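Local coordinates for protein methyltransferase (Thermus thermophilus, PDB 1WS6) that is a probable S-adenosylmethionine-dependent methyltransferase of the RsmD-like family, and may methylate a guanine of 16S ribosomal RNA, at residues Lys29-Tyr34 and Asn164-Val169. Sequence-based numbering, arbitrary orientation.
Sequences KALFDY and NALTLV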
loop_
_atom_site.group_PDB
_atom_site.type_symbol
_atom_site.label_atom_id
_atom_site.label_comp_id
_atom_site.label_asym_id
_atom_site.label_seq_id
_atom_site.Cartn_x
_atom_site.Cartn_y
_atom_site.Cartn_z
ATOM N N LYS A 29 -11.640 -3.068 -0.213
ATOM C CA LYS A 29 -12.451 -3.909 0.649
ATOM C C LYS A 29 -12.102 -5.381 0.480
ATOM O O LYS A 29 -12.076 -6.126 1.460
ATOM C CB LYS A 29 -13.939 -3.708 0.358
ATOM C CG LYS A 29 -14.840 -4.552 1.232
ATOM C CD LYS A 29 -16.307 -4.277 0.960
ATOM C CE LYS A 29 -17.203 -4.939 2.025
ATOM N NZ LYS A 29 -17.082 -6.425 2.045
ATOM N N ALA A 30 -11.834 -5.806 -0.752
ATOM C CA ALA A 30 -11.506 -7.214 -0.983
ATOM C C ALA A 30 -10.109 -7.542 -0.477
ATOM O O ALA A 30 -9.909 -8.550 0.197
ATOM C CB ALA A 30 -11.623 -7.565 -2.474
ATOM N N LEU A 31 -9.145 -6.688 -0.792
ATOM C CA LEU A 31 -7.782 -6.924 -0.350
ATOM C C LEU A 31 -7.711 -7.160 1.158
ATOM O O LEU A 31 -7.092 -8.122 1.612
ATOM C CB LEU A 31 -6.870 -5.746 -0.714
ATOM C CG LEU A 31 -5.464 -5.969 -0.136
ATOM C CD1 LEU A 31 -4.901 -7.271 -0.688
ATOM C CD2 LEU A 31 -4.553 -4.811 -0.458
ATOM N N PHE A 32 -8.349 -6.294 1.935
ATOM C CA PHE A 32 -8.306 -6.445 3.378
ATOM C C PHE A 32 -9.159 -7.573 3.950
ATOM O O PHE A 32 -8.819 -8.119 5.003
ATOM C CB PHE A 32 -8.595 -5.092 4.038
ATOM C CG PHE A 32 -7.440 -4.127 3.916
ATOM C CD1 PHE A 32 -6.317 -4.269 4.719
ATOM C CD2 PHE A 32 -7.419 -3.166 2.922
ATOM C CE1 PHE A 32 -5.194 -3.480 4.530
ATOM C CE2 PHE A 32 -6.294 -2.372 2.729
ATOM C CZ PHE A 32 -5.178 -2.534 3.537
ATOM N N ASP A 33 -10.245 -7.945 3.273
ATOM C CA ASP A 33 -11.058 -9.058 3.760
ATOM C C ASP A 33 -10.117 -10.251 3.760
ATOM O O ASP A 33 -10.114 -11.064 4.680
ATOM C CB ASP A 33 -12.217 -9.396 2.819
ATOM C CG ASP A 33 -13.382 -8.438 2.932
ATOM O OD1 ASP A 33 -13.484 -7.702 3.937
ATOM O OD2 ASP A 33 -14.212 -8.449 1.997
ATOM N N TYR A 34 -9.315 -10.336 2.706
ATOM C CA TYR A 34 -8.352 -11.414 2.544
ATOM C C TYR A 34 -7.208 -11.310 3.546
ATOM O O TYR A 34 -6.854 -12.282 4.202
ATOM C CB TYR A 34 -7.777 -11.380 1.132
ATOM C CG TYR A 34 -6.711 -12.419 0.900
ATOM C CD1 TYR A 34 -7.036 -13.770 0.824
ATOM C CD2 TYR A 34 -5.374 -12.060 0.789
ATOM C CE1 TYR A 34 -6.065 -14.731 0.648
ATOM C CE2 TYR A 34 -4.394 -13.017 0.614
ATOM C CZ TYR A 34 -4.746 -14.350 0.546
ATOM O OH TYR A 34 -3.775 -15.312 0.389
ATOM N N ASN A 164 -8.969 -2.763 -12.829
ATOM C CA ASN A 164 -7.719 -2.953 -12.111
ATOM C C ASN A 164 -7.537 -4.398 -11.681
ATOM O O ASN A 164 -8.504 -5.136 -11.493
ATOM C CB ASN A 164 -7.669 -2.080 -10.862
ATOM C CG ASN A 164 -7.918 -0.623 -11.154
ATOM O OD1 ASN A 164 -9.054 -0.145 -11.088
ATOM N ND2 ASN A 164 -6.858 0.097 -11.491
ATOM N N ALA A 165 -6.285 -4.797 -11.518
ATOM C CA ALA A 165 -5.982 -6.143 -11.080
ATOM C C ALA A 165 -4.975 -6.075 -9.939
ATOM O O ALA A 165 -4.257 -5.085 -9.785
ATOM C CB ALA A 165 -5.408 -6.955 -12.231
ATOM N N LEU A 166 -4.946 -7.120 -9.125
ATOM C CA LEU A 166 -3.994 -7.194 -8.040
ATOM C C LEU A 166 -3.232 -8.484 -8.251
ATOM O O LEU A 166 -3.835 -9.525 -8.519
ATOM C CB LEU A 166 -4.694 -7.235 -6.684
ATOM C CG LEU A 166 -5.271 -5.935 -6.111
ATOM C CD1 LEU A 166 -5.961 -6.238 -4.780
ATOM C CD2 LEU A 166 -4.157 -4.910 -5.922
ATOM N N THR A 167 -1.911 -8.420 -8.175
ATOM C CA THR A 167 -1.105 -9.618 -8.322
ATOM C C THR A 167 -0.515 -9.876 -6.955
ATOM O O THR A 167 0.138 -9.006 -6.386
ATOM C CB THR A 167 0.040 -9.435 -9.337
ATOM O OG1 THR A 167 -0.487 -9.482 -10.667
ATOM C CG2 THR A 167 1.072 -10.540 -9.177
ATOM N N LEU A 168 -0.756 -11.064 -6.420
ATOM C CA LEU A 168 -0.245 -11.407 -5.103
ATOM C C LEU A 168 0.897 -12.407 -5.201
ATOM O O LEU A 168 0.755 -13.482 -5.779
ATOM C CB LEU A 168 -1.378 -11.951 -4.230
ATOM C CG LEU A 168 -2.480 -10.913 -3.978
ATOM C CD1 LEU A 168 -3.344 -10.736 -5.223
ATOM C CD2 LEU A 168 -3.335 -11.363 -2.823
ATOM N N VAL A 169 2.040 -12.028 -4.647
ATOM C CA VAL A 169 3.222 -12.865 -4.685
ATOM C C VAL A 169 3.580 -13.307 -3.276
ATOM O O VAL A 169 3.875 -12.483 -2.398
ATOM C CB VAL A 169 4.410 -12.104 -5.298
ATOM C CG1 VAL A 169 5.563 -13.059 -5.549
ATOM C CG2 VAL A 169 3.977 -11.421 -6.588
#
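The phenol ring of Tyr34 is the one flat group in this helix-to-sheet contact, and Leu168 meets it obliquely: its CD2 methyl lies 4.0 Å from Tyr34 CE2. The two side chains run past one another in opposing senses, the ring reaching from the helix and the isobutyl group from the strand. Arg159 of the neighbouring strand 157-161 adds a cation-pi contact to the same ring, and the Tyr34 side chain also touches Leu142 of strand 141-148, while the phenol OH is hydrogen-bonded to Arg38 NH1. The ring therefore combines apolar packing along its body with a polar attachment at its oxygen. Its first torsion (chi1 177°) sets CG anti to the backbone nitrogen and carries the ring across to the strand.

One helical turn earlier, Leu31 supplies the second point of contact. Its CB comes to 4.2 Å from Leu166 CD1, where the nearest pair of CA atoms, Leu31 CA and Leu166 CA, are 8.6 Å apart. The strand order 3-2-1-4-5-7-6 identifies a Rossmann-like class I methyltransferase fold, in which the antiparallel last strand, here 164-170, is inserted between 141-148 and 157-161. This inserted strand meets helix 25-38, which precedes the first strand of the sheet, through Leu166 and Leu168, two residues apart on the face turned to the helix, with Leu31 and Tyr34 as their partners. No hydrogen bond joins the two segments; their contact is wholly apolar and buries a modest 142 Å². Beside the helix, the Leu166 side chain also touches Val144 and Gln146 of strand 141-148.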